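Local structure of Os03g0854200 protein (Oryza sativa Japonica Group, 3HKM) at residues Q89-L94 / H136-I141; V104-V109 / N121-A126. The protein probably serves in the exosome 3'->5' exoribonuclease complex, binds double-stranded DNA and single-stranded RNA, and shows hydrolytic DNase and phosphorolytic RNase activity in vitro. One frame throughout, in Å; residues are numbered along the deposited sequence.

Contact 1. Residues Q89-L94 / H136-I141; sequences QSICLL and HLAVAI
Ile-91 meets His-136 and Ala-138 through nearly all of its side chain. Its CB sits 3.7 Å from the backbone O of His-136 and, at 3.8 Å, also reaches His-136 CE1. The branch methyl CG2 comes closer to the same ring carbon, 3.6 Å from His-136 CE1, and lies 3.8 Å from Ala-138 CB. The longer branch runs from CB through CG1, which stands between the backbone N and the carbonyl carbon (chi1 79°). CD1 is anti to CA about the next bond (chi2 178°). This extended arm carries CD1 to 3.9 Å from Ala-138 CB and back near His-136 O. The methyl of Ala-138 is thus touched by both branches of the isoleucine, through CG2 and CD1.

The contact joins the C-terminal end of helix 77-91 to the start of strand 138-145 in the four-stranded antiparallel sheet of the RNase PH domain. Cys-92 is the first residue to leave the helix, and a backbone hydrogen bond between Ile-91 and Lys-135, just ahead of His-136, ties the two parts of the chain together beside the apolar touch. Ala-138 turns its methyl to the same side of the strand as Ala-140, which rests on helix 115-130. Val-139 packs on helix 205-229.

The imidazole of His-136 meets the isoleucine at a slant. A weak hydrogen bond from His-136 ND1 to Leu-137 O, 3.4 Å long with an N-H...O angle of 151°, may bias the turn of the ring. Ile-195, from a loop, touches both Ile-91 and His-136. His-136 O is buried here without a polar partner, and Ile-91 contributes two carbons, CB and CD1, to its surroundings.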
loop_
_atom_site.group_PDB
_atom_site.type_symbol
_atom_site.label_atom_id
_atom_site.label_comp_id
_atom_site.label_asym_id
_atom_site.label_seq_id
_atom_site.Cartn_x
_atom_site.Cartn_y
_atom_site.Cartn_z
ATOM N N GLN A 89 -3.651 10.481 -0.220
ATOM C CA GLN A 89 -4.438 11.709 -0.240
ATOM C C GLN A 89 -5.927 11.360 -0.198
ATOM O O GLN A 89 -6.736 12.066 0.412
ATOM C CB GLN A 89 -4.101 12.546 -1.482
ATOM C CG GLN A 89 -2.687 13.112 -1.461
ATOM C CD GLN A 89 -2.331 13.905 -2.703
ATOM O OE1 GLN A 89 -2.820 13.629 -3.799
ATOM N NE2 GLN A 89 -1.461 14.893 -2.537
ATOM N N SER A 90 -6.265 10.250 -0.841
ATOM C CA SER A 90 -7.627 9.733 -0.879
ATOM C C SER A 90 -8.175 9.347 0.498
ATOM O O SER A 90 -9.287 9.746 0.864
ATOM C CB SER A 90 -7.699 8.523 -1.816
ATOM O OG SER A 90 -8.988 7.942 -1.792
ATOM N N ILE A 91 -7.405 8.575 1.259
ATOM C CA ILE A 91 -7.917 8.045 2.522
ATOM C C ILE A 91 -7.792 9.022 3.676
ATOM O O ILE A 91 -8.497 8.897 4.661
ATOM C CB ILE A 91 -7.237 6.721 2.928
ATOM C CG1 ILE A 91 -5.862 6.991 3.542
ATOM C CG2 ILE A 91 -7.169 5.748 1.747
ATOM C CD1 ILE A 91 -5.150 5.739 4.024
ATOM N N CYS A 92 -6.893 9.989 3.552
ATOM C CA CYS A 92 -6.682 10.972 4.607
ATOM C C CYS A 92 -7.837 11.958 4.676
ATOM O O CYS A 92 -8.315 12.439 3.645
ATOM C CB CYS A 92 -5.363 11.722 4.391
ATOM S SG CYS A 92 -3.872 10.775 4.823
ATOM N N LEU A 93 -8.297 12.258 5.890
ATOM C CA LEU A 93 -9.278 13.326 6.055
ATOM C C LEU A 93 -8.566 14.688 6.055
ATOM O O LEU A 93 -7.803 15.012 6.971
ATOM C CB LEU A 93 -10.114 13.125 7.320
ATOM C CG LEU A 93 -11.356 14.020 7.378
ATOM C CD1 LEU A 93 -11.977 14.146 5.991
ATOM C CD2 LEU A 93 -12.378 13.501 8.385
ATOM N N LEU A 94 -8.827 15.481 5.021
ATOM C CA LEU A 94 -8.009 16.654 4.710
ATOM C C LEU A 94 -8.512 17.935 5.360
ATOM O O LEU A 94 -7.811 18.949 5.402
ATOM C CB LEU A 94 -7.895 16.833 3.187
ATOM C CG LEU A 94 -9.167 16.770 2.320
ATOM C CD1 LEU A 94 -9.915 15.415 2.393
ATOM C CD2 LEU A 94 -10.109 17.916 2.654
ATOM N N HIS A 136 -10.777 6.247 6.465
ATOM C CA HIS A 136 -10.916 4.805 6.606
ATOM C C HIS A 136 -9.545 4.188 6.369
ATOM O O HIS A 136 -8.641 4.848 5.855
ATOM C CB HIS A 136 -11.900 4.258 5.569
ATOM C CG HIS A 136 -11.724 4.858 4.210
ATOM N ND1 HIS A 136 -10.638 4.576 3.410
ATOM C CD2 HIS A 136 -12.476 5.750 3.523
ATOM C CE1 HIS A 136 -10.735 5.259 2.282
ATOM N NE2 HIS A 136 -11.841 5.979 2.325
ATOM N N LEU A 137 -9.397 2.925 6.752
ATOM C CA LEU A 137 -8.187 2.163 6.455
ATOM C C LEU A 137 -8.063 1.878 4.957
ATOM O O LEU A 137 -9.067 1.716 4.263
ATOM C CB LEU A 137 -8.214 0.825 7.197
ATOM C CG LEU A 137 -7.557 0.682 8.565
ATOM C CD1 LEU A 137 -7.935 1.813 9.505
ATOM C CD2 LEU A 137 -7.907 -0.671 9.155
ATOM N N ALA A 138 -6.829 1.813 4.469
ATOM C CA ALA A 138 -6.559 1.307 3.129
ATOM C C ALA A 138 -5.866 -0.054 3.232
ATOM O O ALA A 138 -4.803 -0.175 3.842
ATOM C CB ALA A 138 -5.715 2.284 2.336
ATOM N N VAL A 139 -6.479 -1.076 2.648
ATOM C CA VAL A 139 -5.899 -2.412 2.630
ATOM C C VAL A 139 -5.714 -2.856 1.176
ATOM O O VAL A 139 -6.683 -3.049 0.447
ATOM C CB VAL A 139 -6.766 -3.422 3.447
ATOM C CG1 VAL A 139 -6.443 -4.853 3.074
ATOM C CG2 VAL A 139 -6.561 -3.211 4.933
ATOM N N ALA A 140 -4.460 -2.990 0.752
ATOM C CA ALA A 140 -4.154 -3.287 -0.645
ATOM C C ALA A 140 -3.714 -4.733 -0.834
ATOM O O ALA A 140 -3.073 -5.305 0.038
ATOM C CB ALA A 140 -3.082 -2.341 -1.165
ATOM N N ILE A 141 -4.059 -5.318 -1.978
ATOM C CA ILE A 141 -3.683 -6.697 -2.281
ATOM C C ILE A 141 -3.325 -6.865 -3.756
ATOM O O ILE A 141 -4.095 -6.474 -4.634
ATOM C CB ILE A 141 -4.815 -7.690 -1.933
ATOM C CG1 ILE A 141 -5.172 -7.617 -0.444
ATOM C CG2 ILE A 141 -4.414 -9.103 -2.318
ATOM C CD1 ILE A 141 -6.333 -8.506 -0.048
#

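Contact 2. Residues V104-V109 / N121-A126; sequences VILQVV and NACCAA
No flat side chain takes part where Val-104 and Leu-106 meet Cys-123. The indoles nearby stand outside the two segments: that of Trp-66, from the neighbouring strand, touches Leu-106, and that of Trp-33 touches Ala-122. The touch between 104-109 and 121-126 runs between two methyl groups and a sulfur.

Cys-123 SG is the shared point. Val-104 CG1 comes to 3.6 Å from it, and Leu-106 CD2 to 4.0 Å. The two methyls subtend about 109° at SG, so they approach it from different sides. The thiol is placed anti to the carbonyl carbon of its own residue (chi1 -81°), and its CB already points at the strand. In Val-104, CG1 is the branch that reaches the helix. Leu-106 starts less directly, since its CB does not aim at the helix. CG is anti to the backbone N (chi1 -170°), and the end of the chain then swings CD2 towards SG. Ala-122 CB lies 4.7 Å from Leu-106 CD2 and adds a looser neighbour.

Leu-84 and Leu-88 of helix 77-91 close in on the same group of side chains. Strand 100-110 lies between 38-49 and 61-67, and Val-104 and Leu-106 bond through their backbones to 61-67. Strand 61-67, helix 77-91 and parallel strand 100-110 form a beta-alpha-beta crossover. Helix 115-130 then packs back on the same sheet beside helix 77-91, consistent with the ribosomal protein S5 domain 2-like fold of the RNase PH family.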
loop_
_atom_site.group_PDB
_atom_site.type_symbol
_atom_site.label_atom_id
_atom_site.label_comp_id
_atom_site.label_asym_id
_atom_site.label_seq_id
_atom_site.Cartn_x
_atom_site.Cartn_y
_atom_site.Cartn_z
ATOM N N VAL A 104 5.188 11.699 3.791
ATOM C CA VAL A 104 5.386 10.266 3.879
ATOM C C VAL A 104 6.633 9.862 3.096
ATOM O O VAL A 104 6.789 10.217 1.925
ATOM C CB VAL A 104 4.161 9.518 3.312
ATOM C CG1 VAL A 104 4.328 8.014 3.460
ATOM C CG2 VAL A 104 2.890 9.997 3.992
ATOM N N ILE A 105 7.530 9.134 3.748
ATOM C CA ILE A 105 8.667 8.549 3.060
ATOM C C ILE A 105 8.548 7.035 3.076
ATOM O O ILE A 105 8.311 6.431 4.114
ATOM C CB ILE A 105 10.012 8.979 3.667
ATOM C CG1 ILE A 105 10.193 10.488 3.520
ATOM C CG2 ILE A 105 11.160 8.253 2.978
ATOM C CD1 ILE A 105 11.604 10.952 3.779
ATOM N N LEU A 106 8.689 6.440 1.902
ATOM C CA LEU A 106 8.595 5.005 1.738
ATOM C C LEU A 106 9.950 4.486 1.270
ATOM O O LEU A 106 10.424 4.841 0.197
ATOM C CB LEU A 106 7.493 4.665 0.731
ATOM C CG LEU A 106 7.046 3.210 0.569
ATOM C CD1 LEU A 106 8.022 2.401 -0.278
ATOM C CD2 LEU A 106 6.821 2.562 1.927
ATOM N N GLN A 107 10.581 3.668 2.098
ATOM C CA GLN A 107 11.872 3.094 1.768
ATOM C C GLN A 107 11.730 1.596 1.528
ATOM O O GLN A 107 11.351 0.845 2.434
ATOM C CB GLN A 107 12.865 3.353 2.900
ATOM C CG GLN A 107 14.177 2.581 2.772
ATOM C CD GLN A 107 15.047 3.081 1.627
ATOM O OE1 GLN A 107 15.355 2.339 0.685
ATOM N NE2 GLN A 107 15.438 4.349 1.695
ATOM N N VAL A 108 12.030 1.163 0.303
ATOM C CA VAL A 108 12.031 -0.263 -0.029
ATOM C C VAL A 108 13.246 -0.985 0.550
ATOM O O VAL A 108 14.384 -0.537 0.402
ATOM C CB VAL A 108 11.955 -0.495 -1.543
ATOM C CG1 VAL A 108 11.935 -1.983 -1.851
ATOM C CG2 VAL A 108 10.714 0.166 -2.090
ATOM N N VAL A 109 12.983 -2.099 1.226
ATOM C CA VAL A 109 14.018 -2.878 1.895
ATOM C C VAL A 109 14.270 -4.174 1.130
ATOM O O VAL A 109 15.409 -4.584 0.937
ATOM C CB VAL A 109 13.617 -3.191 3.365
ATOM C CG1 VAL A 109 14.535 -4.246 3.964
ATOM C CG2 VAL A 109 13.626 -1.911 4.200
ATOM N N ASN A 121 -0.112 -0.714 2.324
ATOM C CA ASN A 121 -0.441 -1.189 3.666
ATOM C C ASN A 121 0.497 -0.630 4.733
ATOM O O ASN A 121 0.065 -0.222 5.812
ATOM C CB ASN A 121 -0.378 -2.712 3.702
ATOM C CG ASN A 121 -1.381 -3.356 2.774
ATOM O OD1 ASN A 121 -1.085 -4.357 2.128
ATOM N ND2 ASN A 121 -2.570 -2.785 2.700
ATOM N N ALA A 122 1.788 -0.650 4.424
ATOM C CA ALA A 122 2.817 -0.089 5.291
ATOM C C ALA A 122 2.503 1.357 5.656
ATOM O O ALA A 122 2.650 1.772 6.805
ATOM C CB ALA A 122 4.156 -0.166 4.593
ATOM N N CYS A 123 2.078 2.120 4.654
ATOM C CA CYS A 123 1.858 3.550 4.801
ATOM C C CYS A 123 0.581 3.825 5.550
ATOM O O CYS A 123 0.489 4.813 6.277
ATOM C CB CYS A 123 1.827 4.235 3.436
ATOM S SG CYS A 123 3.469 4.570 2.782
ATOM N N CYS A 124 -0.410 2.959 5.371
ATOM C CA CYS A 124 -1.654 3.090 6.126
ATOM C C CYS A 124 -1.396 2.870 7.608
ATOM O O CYS A 124 -1.999 3.528 8.457
ATOM C CB CYS A 124 -2.713 2.106 5.636
ATOM S SG CYS A 124 -4.220 2.129 6.644
ATOM N N ALA A 125 -0.498 1.942 7.914
ATOM C CA ALA A 125 -0.146 1.658 9.301
ATOM C C ALA A 125 0.620 2.812 9.936
ATOM O O ALA A 125 0.346 3.189 11.076
ATOM C CB ALA A 125 0.655 0.377 9.398
ATOM N N ALA A 126 1.584 3.365 9.203
ATOM C CA ALA A 126 2.394 4.471 9.706
ATOM C C ALA A 126 1.578 5.758 9.923
ATOM O O ALA A 126 1.794 6.468 10.900
ATOM C CB ALA A 126 3.569 4.727 8.795
#

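Overall arrangement
Both contacts are buried, with centres about 13 Å apart, but they serve different sheets. Contact 2 packs helix 115-130 on the five-stranded mixed sheet. Contact 1 brings the end of helix 77-91 to the antiparallel sheet and the loop leading into it, where His-136 is partly exposed. The two helices lie side by side and bridge the sheets: Ile-91 touches Leu-127 and Cys-123 touches Leu-84. Helix 115-130 also reaches strand 138-145, where Ala-140 rests on Pro-117 and Ile-120. The chemistry differs with place. Contact 2 is purely apolar and sulfur packing, whereas contact 1 mixes methyls with an imidazole and a backbone carbonyl. Along the chain, contact 2 is nested within the loop that contact 1 closes.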